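Side-chain contacts in mandalate racemase/muconate lactonizing enzyme (Unidentified, PDB 4E4U), which is of unproven function but, as a putative member of the mandelate racemase/muconate lactonizing enzyme family, probably acts on carboxylate substrates within the enolase superfamily: residues R126-L131 against D203-T208; A162-P167 against W231-V236; T257-T262 against A307-N312. All coordinates share one frame; numbering follows the deposited sequence.

Contact 1 of 3, residues R126-L131 against D203-T208; sequences RSYTYL and DLLFGT
Arg126 and Asp203 form a salt bridge between the strands 125-130 and 203-206, which are not direct neighbours but both pair with the strand 162-165 between them. From CB the arginine chain runs fully extended through CG and CD, with CG anti to the backbone N (chi1 -173°). NE is hydrogen-bonded to Thr161 OG1, and beyond CZ the NH2 end reaches Asp203 OD2 at 2.9 Å. This oxygen lies at the edge of the guanidinium, almost exactly in its plane, and receives the N-H on its anti lone pair at an angle of 156°. The carboxylate plane is turned 50° from the guanidinium, and the two groups meet through one oxygen, not as a flat two-pronged pair. The other oxygen, Asp203 OD1, is bridged to Arg219 of a second subunit, so the aspartate pairs with two arginines, one from each subunit.

Farther along, Leu205 places a single methyl, CD1, over one face of the Tyr128 ring. It lies 3.5 Å from the ring centroid as a CH-pi contact, displaced toward CG, from which CD1 is 3.3 Å away. Tyr128 OH continues past the leucine to hydrogen-bond Lys164 NZ, while Trp231 meets the ring edge-to-face. At the end of the strands Tyr130 OH makes a weak hydrogen bond of 3.2 Å to Gly207 O, the oxygen lying at the ring edge; Gly207 is the centre of an inverse gamma turn. The contact thus lies in the parallel barrel of the enolase-type C-terminal domain, joining the two strands that flank 162-165.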
# COMPACT_ATOMS: atom_id res chain seq x y z
N ARG A 126 37.77 -7.50 6.43
CA ARG A 126 37.44 -8.81 5.90
C ARG A 126 37.36 -8.72 4.37
O ARG A 126 36.79 -7.78 3.82
CB ARG A 126 36.10 -9.29 6.47
CG ARG A 126 35.75 -10.72 6.09
CD ARG A 126 34.32 -11.05 6.50
NE ARG A 126 33.97 -12.41 6.11
CZ ARG A 126 32.74 -12.91 6.15
NH1 ARG A 126 31.73 -12.16 6.57
NH2 ARG A 126 32.52 -14.17 5.77
N SER A 127 37.95 -9.70 3.69
CA SER A 127 37.95 -9.68 2.24
C SER A 127 37.52 -11.01 1.63
O SER A 127 37.45 -12.03 2.32
CB SER A 127 39.32 -9.27 1.70
OG SER A 127 40.25 -10.32 1.86
N TYR A 128 37.22 -10.99 0.34
CA TYR A 128 36.94 -12.22 -0.39
C TYR A 128 37.57 -12.13 -1.75
O TYR A 128 37.97 -11.04 -2.18
CB TYR A 128 35.44 -12.44 -0.53
CG TYR A 128 34.72 -11.55 -1.53
CD1 TYR A 128 34.60 -11.93 -2.86
CD2 TYR A 128 34.08 -10.39 -1.12
CE1 TYR A 128 33.88 -11.15 -3.77
CE2 TYR A 128 33.37 -9.60 -2.02
CZ TYR A 128 33.27 -9.99 -3.34
OH TYR A 128 32.55 -9.22 -4.24
N THR A 129 37.66 -13.26 -2.44
CA THR A 129 38.06 -13.24 -3.83
C THR A 129 37.18 -14.16 -4.67
O THR A 129 36.61 -15.13 -4.16
CB THR A 129 39.55 -13.63 -4.01
OG1 THR A 129 39.92 -13.51 -5.40
CG2 THR A 129 39.81 -15.05 -3.52
N TYR A 130 37.05 -13.83 -5.95
CA TYR A 130 36.58 -14.80 -6.93
C TYR A 130 37.54 -15.98 -6.94
O TYR A 130 38.74 -15.84 -6.68
CB TYR A 130 36.59 -14.19 -8.33
CG TYR A 130 35.24 -13.80 -8.89
CD1 TYR A 130 34.25 -14.75 -9.10
CD2 TYR A 130 34.97 -12.48 -9.21
CE1 TYR A 130 33.02 -14.39 -9.62
CE2 TYR A 130 33.75 -12.11 -9.73
CZ TYR A 130 32.77 -13.07 -9.93
OH TYR A 130 31.55 -12.70 -10.44
N LEU A 131 37.00 -17.15 -7.26
CA LEU A 131 37.83 -18.32 -7.50
C LEU A 131 38.42 -18.23 -8.90
O LEU A 131 37.69 -17.97 -9.88
CB LEU A 131 37.00 -19.60 -7.35
CG LEU A 131 36.35 -19.79 -5.98
CD1 LEU A 131 35.49 -21.05 -5.94
CD2 LEU A 131 37.42 -19.83 -4.89
N ASP A 203 32.21 -18.39 3.79
CA ASP A 203 30.93 -18.18 3.15
C ASP A 203 31.01 -18.37 1.64
O ASP A 203 32.05 -18.12 1.02
CB ASP A 203 30.41 -16.78 3.46
CG ASP A 203 29.73 -16.69 4.81
OD1 ASP A 203 28.68 -17.35 5.01
OD2 ASP A 203 30.23 -15.94 5.69
N LEU A 204 29.89 -18.82 1.07
CA LEU A 204 29.73 -18.87 -0.37
C LEU A 204 29.08 -17.59 -0.85
O LEU A 204 28.05 -17.17 -0.32
CB LEU A 204 28.81 -20.03 -0.77
CG LEU A 204 29.12 -21.43 -0.25
CD1 LEU A 204 28.11 -22.43 -0.79
CD2 LEU A 204 30.51 -21.83 -0.64
N LEU A 205 29.69 -16.96 -1.85
CA LEU A 205 29.13 -15.78 -2.49
C LEU A 205 28.73 -16.19 -3.89
O LEU A 205 29.58 -16.53 -4.71
CB LEU A 205 30.16 -14.66 -2.53
CG LEU A 205 30.83 -14.35 -1.19
CD1 LEU A 205 31.91 -13.32 -1.36
CD2 LEU A 205 29.80 -13.88 -0.19
N PHE A 206 27.43 -16.22 -4.16
CA PHE A 206 26.98 -16.68 -5.46
C PHE A 206 26.99 -15.49 -6.41
O PHE A 206 26.09 -14.64 -6.37
CB PHE A 206 25.61 -17.36 -5.38
CG PHE A 206 25.31 -18.23 -6.55
CD1 PHE A 206 25.76 -19.54 -6.59
CD2 PHE A 206 24.62 -17.72 -7.63
CE1 PHE A 206 25.50 -20.33 -7.68
CE2 PHE A 206 24.35 -18.51 -8.73
CZ PHE A 206 24.79 -19.81 -8.76
N GLY A 207 28.03 -15.42 -7.23
CA GLY A 207 28.39 -14.19 -7.92
C GLY A 207 27.82 -14.01 -9.31
O GLY A 207 28.56 -13.71 -10.25
N THR A 208 26.51 -14.19 -9.43
CA THR A 208 25.82 -14.02 -10.70
C THR A 208 25.97 -12.60 -11.27
O THR A 208 26.36 -11.66 -10.55
CB THR A 208 24.35 -14.45 -10.59
OG1 THR A 208 23.95 -14.46 -9.21
CG2 THR A 208 24.18 -15.86 -11.12

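Contact 2 of 3, residues A162-P167 against W231-V236; sequences AVKFDP and WFEEPV
The strands 162-165 and 231-233 stand apart in the barrel of the enolase-type C-terminal domain, their nearest CA atoms, those of Lys164 and Trp231, being 9.6 Å apart, with the strand 203-206 between them. Only side chains can bridge this gap, and Lys164 does so. Its chain bends at chi3 (89°), which turns CE and NZ onto the carboxylate of Glu233. NZ is 3.0 Å from Glu233 OE1 and likewise 3.0 Å from Glu233 OE2, a forked salt bridge that uses the syn lone pair of each oxygen. The two side chains meet at about a right angle, the glutamate coming in extended. Tyr128 OH gives Lys164 NZ a further hydrogen-bonding partner, and the carboxylate of Glu334 is a long, weak ionic one. Glu233 OE2 also lies close to Glu259 OE2. The cluster sits toward the C-terminal ends of the strands, where the active site of this family is usually found.

Trp231, two residues earlier on the same strand as Glu233, donates to the same carboxylate, while Lys164 CD sits near the edge of its indole. Three donors grip Glu233 OE1: Lys164 NZ, Gln280 NE2 and Trp231 NE1, which reaches the anti lone pair at 2.9 Å through a bent bond (132°), the oxygen tilted 30° from the indole plane.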
# COMPACT_ATOMS: atom_id res chain seq x y z
N ALA A 162 35.59 -16.06 2.74
CA ALA A 162 34.50 -16.05 1.76
C ALA A 162 35.10 -16.20 0.37
O ALA A 162 36.21 -15.74 0.12
CB ALA A 162 33.69 -14.76 1.86
N VAL A 163 34.37 -16.87 -0.52
CA VAL A 163 34.83 -17.05 -1.90
C VAL A 163 33.64 -16.85 -2.83
O VAL A 163 32.50 -17.15 -2.46
CB VAL A 163 35.46 -18.45 -2.13
CG1 VAL A 163 36.75 -18.59 -1.32
CG2 VAL A 163 34.47 -19.57 -1.80
N LYS A 164 33.91 -16.34 -4.03
CA LYS A 164 32.84 -16.05 -5.00
C LYS A 164 33.04 -16.81 -6.31
O LYS A 164 34.17 -17.05 -6.73
CB LYS A 164 32.77 -14.55 -5.26
CG LYS A 164 31.54 -14.12 -6.06
CD LYS A 164 31.20 -12.65 -5.84
CE LYS A 164 31.92 -11.75 -6.82
NZ LYS A 164 31.52 -10.31 -6.69
N PHE A 165 31.94 -17.18 -6.95
CA PHE A 165 31.99 -17.92 -8.22
C PHE A 165 30.66 -17.72 -8.94
O PHE A 165 29.64 -17.46 -8.30
CB PHE A 165 32.27 -19.42 -7.99
CG PHE A 165 31.41 -20.04 -6.92
CD1 PHE A 165 31.77 -19.93 -5.58
CD2 PHE A 165 30.24 -20.70 -7.25
CE1 PHE A 165 30.95 -20.48 -4.59
CE2 PHE A 165 29.43 -21.25 -6.27
CZ PHE A 165 29.79 -21.14 -4.94
N ASP A 166 30.68 -17.80 -10.27
CA ASP A 166 29.46 -17.68 -11.08
C ASP A 166 29.33 -18.83 -12.07
O ASP A 166 29.89 -18.77 -13.18
CB ASP A 166 29.41 -16.35 -11.83
CG ASP A 166 28.11 -16.19 -12.62
OD1 ASP A 166 27.25 -17.09 -12.54
OD2 ASP A 166 27.94 -15.18 -13.33
N PRO A 167 28.58 -19.87 -11.70
CA PRO A 167 28.39 -21.04 -12.57
C PRO A 167 27.14 -20.94 -13.44
O PRO A 167 26.72 -21.94 -14.04
CB PRO A 167 28.25 -22.18 -11.56
CG PRO A 167 27.56 -21.54 -10.39
CD PRO A 167 27.99 -20.08 -10.36
N TRP A 231 25.38 -14.46 0.01
CA TRP A 231 24.54 -13.67 -0.88
C TRP A 231 24.33 -14.28 -2.25
O TRP A 231 25.05 -15.19 -2.67
CB TRP A 231 25.05 -12.23 -1.02
CG TRP A 231 26.32 -11.99 -1.82
CD1 TRP A 231 26.56 -12.31 -3.13
CD2 TRP A 231 27.47 -11.27 -1.37
NE1 TRP A 231 27.81 -11.87 -3.51
CE2 TRP A 231 28.38 -11.21 -2.44
CE3 TRP A 231 27.82 -10.67 -0.15
CZ2 TRP A 231 29.63 -10.59 -2.33
CZ3 TRP A 231 29.05 -10.05 -0.05
CH2 TRP A 231 29.94 -10.01 -1.13
N PHE A 232 23.31 -13.75 -2.91
CA PHE A 232 22.94 -14.06 -4.29
C PHE A 232 23.09 -12.71 -5.00
O PHE A 232 22.31 -11.78 -4.74
CB PHE A 232 21.50 -14.57 -4.28
CG PHE A 232 20.95 -14.99 -5.63
CD1 PHE A 232 21.73 -15.11 -6.77
CD2 PHE A 232 19.59 -15.27 -5.73
CE1 PHE A 232 21.16 -15.52 -7.98
CE2 PHE A 232 19.03 -15.68 -6.93
CZ PHE A 232 19.81 -15.80 -8.05
N GLU A 233 24.12 -12.59 -5.83
CA GLU A 233 24.53 -11.32 -6.43
C GLU A 233 23.78 -11.04 -7.73
O GLU A 233 23.59 -11.95 -8.53
CB GLU A 233 26.03 -11.39 -6.73
CG GLU A 233 26.65 -10.13 -7.28
CD GLU A 233 28.16 -10.06 -7.04
OE1 GLU A 233 28.63 -10.65 -6.04
OE2 GLU A 233 28.86 -9.41 -7.82
N GLU A 234 23.38 -9.78 -7.94
CA GLU A 234 22.78 -9.36 -9.22
C GLU A 234 21.90 -10.44 -9.85
O GLU A 234 22.20 -10.93 -10.95
CB GLU A 234 23.87 -8.96 -10.22
CG GLU A 234 24.64 -7.70 -9.88
CD GLU A 234 25.13 -7.01 -11.14
OE1 GLU A 234 25.87 -7.66 -11.91
OE2 GLU A 234 24.75 -5.85 -11.38
N PRO A 235 20.81 -10.81 -9.18
CA PRO A 235 20.03 -11.92 -9.73
C PRO A 235 19.35 -11.58 -11.05
O PRO A 235 19.08 -12.48 -11.83
CB PRO A 235 18.99 -12.21 -8.64
CG PRO A 235 18.98 -10.97 -7.77
CD PRO A 235 20.37 -10.43 -7.82
N VAL A 236 19.11 -10.30 -11.30
CA VAL A 236 18.45 -9.84 -12.51
C VAL A 236 19.21 -8.61 -13.02
O VAL A 236 20.01 -8.03 -12.28
CB VAL A 236 16.96 -9.48 -12.26
CG1 VAL A 236 16.20 -10.68 -11.71
CG2 VAL A 236 16.85 -8.28 -11.32

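Contact 3 of 3, residues T257-T262 against A307-N312; sequences TGERLT and APHLYN
Glu259 lies against His309 where two loops converge at the C-terminal ends of barrel strands, the side on which the active site of this family is usually found. The first begins as Thr257 leaves the strand 255-257, and Gly258 then opens a type I beta turn closed by the backbone bond from Leu261 N to Gly258 O. Next in the turn is Glu259, whose backbone sets CB over one face of the imidazole, 3.7 Å from the His309 ring centroid, in a CH-pi contact.

A chi1 of 77° sends CG and the carboxylate on along the CD2-NE2 side of the ring, the carboxylate plane 41° from the imidazole. Glu259 OE1 comes within 3.3 Å of His309 NE2, but at too poor an angle for a hydrogen bond. A water joins them instead: it donates to Glu259 OE1 at 3.0 Å and lies in the plane of the ring at its edge, 3.0 Å from His309 NE2. The other ring nitrogen, ND1, is hydrogen-bonded to Asn282 ND2, which helps fix the rotation of the ring.

Arg260 turns back to a salt bridge with Glu234, and Leu261 packs on the helix 263-272. Thr262 leads into that helix and also touches the helix 88-109, while His309 borders Glu334 of the strand 333-335.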
# COMPACT_ATOMS: atom_id res chain seq x y z
N THR A 257 23.65 -6.39 -4.55
CA THR A 257 23.75 -5.80 -5.87
C THR A 257 24.35 -4.41 -5.79
O THR A 257 24.48 -3.85 -4.70
CB THR A 257 22.38 -5.76 -6.58
OG1 THR A 257 22.60 -5.67 -7.99
CG2 THR A 257 21.52 -4.60 -6.08
N GLY A 258 24.69 -3.84 -6.94
CA GLY A 258 25.05 -2.44 -6.97
C GLY A 258 26.22 -2.05 -7.84
O GLY A 258 26.44 -0.85 -8.04
N GLU A 259 26.96 -3.01 -8.36
CA GLU A 259 28.17 -2.65 -9.12
C GLU A 259 27.85 -1.91 -10.41
O GLU A 259 28.73 -1.26 -10.98
CB GLU A 259 29.03 -3.87 -9.42
CG GLU A 259 28.51 -4.73 -10.54
CD GLU A 259 29.20 -6.07 -10.57
OE1 GLU A 259 29.98 -6.33 -11.51
OE2 GLU A 259 28.97 -6.86 -9.62
N ARG A 260 26.60 -2.01 -10.88
CA ARG A 260 26.19 -1.31 -12.09
C ARG A 260 25.25 -0.15 -11.81
O ARG A 260 24.65 0.40 -12.73
CB ARG A 260 25.56 -2.29 -13.09
CG ARG A 260 26.59 -3.23 -13.68
CD ARG A 260 25.98 -4.12 -14.71
NE ARG A 260 25.34 -5.29 -14.14
CZ ARG A 260 24.64 -6.17 -14.85
NH1 ARG A 260 24.38 -5.94 -16.14
NH2 ARG A 260 24.17 -7.26 -14.25
N LEU A 261 25.13 0.23 -10.54
CA LEU A 261 24.32 1.39 -10.14
C LEU A 261 25.22 2.57 -9.82
O LEU A 261 26.41 2.41 -9.56
CB LEU A 261 23.45 1.05 -8.93
CG LEU A 261 22.56 -0.19 -9.10
CD1 LEU A 261 21.64 -0.33 -7.89
CD2 LEU A 261 21.76 -0.17 -10.39
N THR A 262 24.65 3.76 -9.85
CA THR A 262 25.44 4.96 -9.59
C THR A 262 24.59 6.03 -8.92
O THR A 262 23.40 6.17 -9.22
CB THR A 262 26.07 5.50 -10.90
OG1 THR A 262 26.91 6.62 -10.58
CG2 THR A 262 25.00 5.90 -11.92
N ALA A 307 29.32 -3.81 0.73
CA ALA A 307 30.34 -4.77 0.34
C ALA A 307 30.88 -4.29 -0.99
O ALA A 307 30.44 -4.75 -2.05
CB ALA A 307 29.74 -6.16 0.21
N PRO A 308 31.82 -3.34 -0.96
CA PRO A 308 32.19 -2.68 -2.21
C PRO A 308 32.76 -3.64 -3.26
O PRO A 308 33.52 -4.57 -2.96
CB PRO A 308 33.25 -1.66 -1.79
CG PRO A 308 32.95 -1.39 -0.34
CD PRO A 308 32.49 -2.72 0.20
N HIS A 309 32.36 -3.37 -4.50
CA HIS A 309 32.78 -4.14 -5.66
C HIS A 309 34.16 -3.68 -6.11
O HIS A 309 34.51 -2.50 -6.00
CB HIS A 309 31.77 -3.91 -6.78
CG HIS A 309 32.24 -4.38 -8.13
ND1 HIS A 309 32.90 -3.55 -9.01
CD2 HIS A 309 32.11 -5.57 -8.75
CE1 HIS A 309 33.19 -4.23 -10.11
NE2 HIS A 309 32.72 -5.45 -9.98
N LEU A 310 34.93 -4.62 -6.65
CA LEU A 310 36.22 -4.28 -7.22
C LEU A 310 36.55 -5.23 -8.37
O LEU A 310 36.73 -6.43 -8.16
CB LEU A 310 37.30 -4.32 -6.13
CG LEU A 310 38.44 -3.31 -6.22
CD1 LEU A 310 39.28 -3.56 -7.46
CD2 LEU A 310 37.90 -1.88 -6.20
N TYR A 311 36.60 -4.69 -9.58
CA TYR A 311 37.10 -5.44 -10.73
C TYR A 311 37.86 -4.46 -11.60
O TYR A 311 37.45 -4.13 -12.72
CB TYR A 311 35.99 -6.14 -11.52
CG TYR A 311 36.56 -7.19 -12.45
CD1 TYR A 311 37.16 -8.34 -11.92
CD2 TYR A 311 36.56 -7.03 -13.83
CE1 TYR A 311 37.71 -9.30 -12.75
CE2 TYR A 311 37.12 -8.00 -14.66
CZ TYR A 311 37.69 -9.13 -14.11
OH TYR A 311 38.24 -10.09 -14.93
N ASN A 312 38.97 -3.97 -11.06
CA ASN A 312 39.69 -2.86 -11.65
C ASN A 312 41.02 -2.72 -10.90
O ASN A 312 41.43 -3.67 -10.22
CB ASN A 312 38.85 -1.56 -11.66
CG ASN A 312 38.21 -1.24 -10.32
OD1 ASN A 312 37.15 -1.78 -9.96
ND2 ASN A 312 38.83 -0.32 -9.59
O HOH W 1 32.69 -7.30 -12.39

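How the contacts relate
From the N terminus, the strand 125-130 opens contact 1 and the strand 162-165 opens contact 2. Contact 1 then closes at 203-208 and contact 2 at 231-236, so their segments alternate and the two cross. Together they lace four successive barrel strands, each contact spanning one strand that belongs to the other. They touch directly, for instance through Gly207 N and Phe165 O, 2.8 Å apart. Contact 3 follows in series, joining the loops after strands 255-257 and 305-306, which have strand 278-279 between them in the sheet. It touches contact 2, where Glu234 CG packs 3.4 Å from Thr257 OG1, but not contact 1, about 5 Å away at the nearest atoms.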